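Local coordinates for protein ICChI, a glycosylated chitinase (Ipomoea carnea, PDB 6IDN) that hydrolyses chitin and shows lysozyme activity, as a glycosylated plant TIM-barrel enzyme of glycosyl hydrolase family 18, at residues N102-G107 and S111-D116; Y66-G71 and S118-D123. All coordinates share one frame; numbering follows the deposited sequence. Where two conformers were deposited one is given.

Interaction 1 (N102-G107 and S111-D116); sequences NNFLGG and SRPLGD. With CA (calcium ion), chain F.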
# COMPACT_ATOMS: atom_id res chain seq x y z
N ASN A 102 -8.98 -9.34 -13.48
CA ASN A 102 -9.93 -8.99 -14.53
C ASN A 102 -10.41 -7.55 -14.42
O ASN A 102 -10.74 -6.93 -15.44
CB ASN A 102 -11.13 -9.93 -14.47
CG ASN A 102 -10.81 -11.33 -14.95
OD1 ASN A 102 -9.80 -11.56 -15.61
ND2 ASN A 102 -11.69 -12.27 -14.63
N ASN A 103 -10.50 -7.02 -13.20
CA ASN A 103 -11.16 -5.74 -13.01
C ASN A 103 -10.19 -4.58 -12.82
O ASN A 103 -10.55 -3.44 -13.14
CB ASN A 103 -12.12 -5.82 -11.82
CG ASN A 103 -13.41 -6.52 -12.19
OD1 ASN A 103 -14.34 -5.90 -12.71
ND2 ASN A 103 -13.48 -7.83 -11.94
N PHE A 104 -8.98 -4.85 -12.34
CA PHE A 104 -8.02 -3.79 -12.02
C PHE A 104 -6.68 -3.96 -12.72
O PHE A 104 -5.99 -2.96 -12.97
CB PHE A 104 -7.82 -3.71 -10.50
CG PHE A 104 -9.03 -3.23 -9.76
CD1 PHE A 104 -9.31 -1.87 -9.67
CD2 PHE A 104 -9.91 -4.13 -9.17
CE1 PHE A 104 -10.44 -1.42 -9.00
CE2 PHE A 104 -11.04 -3.68 -8.50
CZ PHE A 104 -11.31 -2.32 -8.41
N LEU A 105 -6.28 -5.18 -13.05
CA LEU A 105 -4.96 -5.45 -13.61
C LEU A 105 -5.11 -5.65 -15.13
O LEU A 105 -5.83 -4.86 -15.74
CB LEU A 105 -4.30 -6.59 -12.84
CG LEU A 105 -4.20 -6.36 -11.34
CD1 LEU A 105 -3.56 -7.61 -10.73
CD2 LEU A 105 -3.38 -5.10 -11.02
N GLY A 106 -4.48 -6.64 -15.75
CA GLY A 106 -4.47 -6.69 -17.21
C GLY A 106 -5.57 -7.48 -17.88
O GLY A 106 -5.49 -7.70 -19.10
N GLY A 107 -6.59 -7.93 -17.16
CA GLY A 107 -7.64 -8.74 -17.73
C GLY A 107 -8.83 -7.91 -18.16
O GLY A 107 -8.76 -6.68 -18.24
N SER A 111 -17.32 -4.89 -16.54
CA SER A 111 -17.21 -3.45 -16.30
C SER A 111 -16.06 -3.23 -15.33
O SER A 111 -16.14 -3.63 -14.16
CB SER A 111 -18.51 -2.89 -15.75
OG SER A 111 -18.36 -1.53 -15.41
N ARG A 112 -14.99 -2.59 -15.80
CA ARG A 112 -13.84 -2.30 -14.95
C ARG A 112 -14.07 -0.99 -14.21
O ARG A 112 -14.34 0.04 -14.85
CB ARG A 112 -12.57 -2.22 -15.77
CG ARG A 112 -12.14 -3.57 -16.38
CD ARG A 112 -10.96 -3.44 -17.32
NE ARG A 112 -9.85 -2.72 -16.70
CZ ARG A 112 -8.82 -3.30 -16.08
NH1 ARG A 112 -8.74 -4.64 -16.00
NH2 ARG A 112 -7.87 -2.55 -15.55
N PRO A 113 -14.01 -0.98 -12.87
CA PRO A 113 -14.43 0.22 -12.11
C PRO A 113 -13.64 1.47 -12.43
O PRO A 113 -14.20 2.57 -12.36
CB PRO A 113 -14.23 -0.21 -10.65
CG PRO A 113 -14.38 -1.70 -10.68
CD PRO A 113 -13.75 -2.13 -11.99
N LEU A 114 -12.35 1.36 -12.76
CA LEU A 114 -11.52 2.52 -13.03
C LEU A 114 -11.15 2.63 -14.51
O LEU A 114 -10.15 3.29 -14.85
CB LEU A 114 -10.25 2.48 -12.18
CG LEU A 114 -10.46 2.23 -10.68
CD1 LEU A 114 -9.11 2.17 -9.95
CD2 LEU A 114 -11.35 3.30 -10.07
N GLY A 115 -11.92 2.00 -15.40
CA GLY A 115 -11.64 2.09 -16.82
C GLY A 115 -10.61 1.09 -17.29
O GLY A 115 -10.21 0.16 -16.58
N ASP A 116 -10.14 1.30 -18.53
CA ASP A 116 -9.36 0.27 -19.21
C ASP A 116 -7.90 0.20 -18.78
O ASP A 116 -7.28 -0.85 -18.95
CB ASP A 116 -9.42 0.49 -20.72
CG ASP A 116 -10.23 -0.57 -21.43
OD1 ASP A 116 -10.91 -1.38 -20.75
OD2 ASP A 116 -10.22 -0.58 -22.68
CA CA F . -9.58 -3.68 -21.44
O HOH W 1 -10.43 -0.70 -12.92

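Interaction 2 (Y66-G71 and S118-D123); sequences YCKSKG and SLDGID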
# COMPACT_ATOMS: atom_id res chain seq x y z
N TYR A 66 -1.68 8.64 -17.15
CA TYR A 66 -0.77 9.78 -17.07
C TYR A 66 0.26 9.57 -15.97
O TYR A 66 1.46 9.81 -16.18
CB TYR A 66 -1.57 11.06 -16.83
CG TYR A 66 -0.70 12.25 -16.52
CD1 TYR A 66 -0.04 12.94 -17.54
CD2 TYR A 66 -0.52 12.69 -15.21
CE1 TYR A 66 0.76 14.04 -17.26
CE2 TYR A 66 0.28 13.78 -14.92
CZ TYR A 66 0.91 14.45 -15.95
OH TYR A 66 1.72 15.54 -15.66
N CYS A 67 -0.17 9.11 -14.80
CA CYS A 67 0.78 8.80 -13.73
C CYS A 67 1.81 7.79 -14.20
O CYS A 67 3.01 7.96 -13.97
CB CYS A 67 0.03 8.26 -12.51
SG CYS A 67 -0.97 9.45 -11.66
N LYS A 68 1.36 6.72 -14.86
CA LYS A 68 2.29 5.70 -15.33
C LYS A 68 3.25 6.25 -16.38
O LYS A 68 4.41 5.84 -16.43
CB LYS A 68 1.51 4.49 -15.84
CG LYS A 68 0.72 3.77 -14.73
CD LYS A 68 -0.30 2.80 -15.30
CE LYS A 68 0.38 1.73 -16.15
NZ LYS A 68 -0.60 0.74 -16.68
N SER A 69 2.79 7.18 -17.22
CA SER A 69 3.67 7.79 -18.21
C SER A 69 4.83 8.53 -17.56
O SER A 69 5.86 8.73 -18.20
CB SER A 69 2.88 8.74 -19.12
OG SER A 69 2.71 10.01 -18.53
N LYS A 70 4.70 8.92 -16.29
CA LYS A 70 5.78 9.57 -15.57
C LYS A 70 6.65 8.59 -14.79
O LYS A 70 7.48 9.02 -13.99
CB LYS A 70 5.22 10.63 -14.62
CG LYS A 70 4.44 11.72 -15.34
CD LYS A 70 3.53 12.49 -14.39
CE LYS A 70 4.31 13.29 -13.35
NZ LYS A 70 5.29 14.25 -13.94
N GLY A 71 6.47 7.29 -15.02
CA GLY A 71 7.22 6.28 -14.29
C GLY A 71 6.70 5.97 -12.90
O GLY A 71 7.40 5.32 -12.13
N SER A 118 -4.59 -0.59 -17.00
CA SER A 118 -4.20 -1.56 -15.99
C SER A 118 -3.43 -0.91 -14.85
O SER A 118 -2.55 -0.07 -15.06
CB SER A 118 -3.31 -2.66 -16.59
OG SER A 118 -2.97 -3.64 -15.60
N LEU A 119 -3.77 -1.28 -13.62
CA LEU A 119 -2.90 -0.92 -12.52
C LEU A 119 -1.68 -1.84 -12.49
O LEU A 119 -1.62 -2.87 -13.17
CB LEU A 119 -3.65 -1.00 -11.18
CG LEU A 119 -4.84 -0.04 -11.02
CD1 LEU A 119 -5.40 -0.03 -9.60
CD2 LEU A 119 -4.45 1.35 -11.42
N ASP A 120 -0.70 -1.46 -11.68
CA ASP A 120 0.58 -2.16 -11.64
C ASP A 120 0.63 -3.30 -10.63
O ASP A 120 1.52 -4.14 -10.73
CB ASP A 120 1.70 -1.18 -11.35
CG ASP A 120 1.98 -0.27 -12.53
OD1 ASP A 120 2.35 -0.76 -13.62
OD2 ASP A 120 1.80 0.95 -12.38
N GLY A 121 -0.30 -3.37 -9.68
CA GLY A 121 -0.23 -4.41 -8.69
C GLY A 121 -1.20 -4.14 -7.57
O GLY A 121 -2.05 -3.24 -7.65
N ILE A 122 -1.03 -4.92 -6.50
CA ILE A 122 -1.99 -5.04 -5.41
C ILE A 122 -1.25 -4.84 -4.10
O ILE A 122 -0.24 -5.51 -3.85
CB ILE A 122 -2.68 -6.42 -5.44
CG1 ILE A 122 -3.38 -6.62 -6.79
CG2 ILE A 122 -3.66 -6.55 -4.25
CD1 ILE A 122 -4.48 -5.60 -7.08
N ASP A 123 -1.75 -3.92 -3.28
CA ASP A 123 -1.22 -3.64 -1.95
C ASP A 123 -2.13 -4.32 -0.93
O ASP A 123 -3.35 -4.18 -0.99
CB ASP A 123 -1.18 -2.13 -1.71
CG ASP A 123 -0.80 -1.76 -0.29
OD1 ASP A 123 0.29 -2.16 0.15
OD2 ASP A 123 -1.59 -1.04 0.37

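Interaction 1 (N102-G107 and S111-D116)
The guanidinium of R112 lies among the carbonyls of N102-G107, where helix 90-103 of the TIM barrel runs out into the loop leading to strand 121-126. R112 NH1 donates to L105 O at 2.9 Å, meeting it 46° above the carbonyl plane rather than on a lone pair; weak bonds run from R112 NH1 to N102 O and from R112 NH2 to L105 O. N103 O sits over the centre of one guanidinium face, 3.4 Å from R112 CZ. The bend at chi3 (52°) turns the end of the chain so that R112 NE donates almost straight to G115 O (2.9 Å, N-H...O 168°), tying the side chain to its own type I turn, R112 to G115. With a leucine here, the carbonyls of N102, L105 and G115 would probably be left without these donors, and the turn without its guanidinium tie to the helix end. Beside this polar group lies an apolar patch: F104 CZ meets P113 CG, and L114 CD1 comes to the ring edge in plane, 3.9 Å from F104 CE1. L44, L60 and I64 pack on L114 from beyond. N103 OD1 takes a hydrogen bond from S109 OG. D116 OD1 binds the calcium ion at 2.7 Å, together with Q108. One water bridges the segments, donating to N103 O and accepting from L114 N, both at 2.8 Å.

Interaction 2 (Y66-G71 and S118-D123)
K68 leaves helix 60-69 with CG beside its backbone N (chi1 -65°), and a bend at chi3 (60°) brings K68 NZ to the carbonyl of S118. The N-O distance, K68 NZ to S118 O, is 2.7 Å, with the ammonium only 18° from the carbonyl plane. The side chains of K68 and D120 run past each other in opposite directions: D120 OD2 rests against the lysine stem, 3.8 Å from K68 CG, while D120 OD1 stays 4.5 Å from K68 NZ, too far for a salt bridge. OD2 is instead held by the backbone N of V74, on the neighbouring parallel strand. The contact thus joins the end of one barrel helix, closed by a Schellman motif with G71 as C-prime residue, to the approach of strand 121-126. On that approach S118 OG donates to L119 O (2.9 Å). D120 also opens the sequence DGIDFDIE, which matches the family 18 DxxDxDxE signature. The ammonium has a salt-bridge partner in E117, and the nearby D120 carboxylate probably adds to its electrostatic stabilisation; the link between helix 60-69 and the approach to strand 121-126 therefore rests on one short hydrogen bond and nearby charge rather than on apolar packing.

How the interactions relate
Interactions 1 and 2, with centres about 13 Å apart, meet where 102-107 runs beside 118-123. F104 O is probably hydrogen-bonded to L119 N (2.9 Å). S118 OG lies 3.1 Å from L105 O, already used by R112, a probable hydrogen bond that would have to share its one proton with L119 O. E117 joins them again: its carbonyl accepts a weak bond from R112, its carboxylate pairs with K68. Interaction 1 is nested within the loop closed by interaction 2, and the calcium ion lies about 8 Å from the nearest side-chain atom of S118. Both lie around the loop entering strand 121-126, which carries D123, a further signature aspartate, toward the barrel's expected catalytic end; both are near the opposite end.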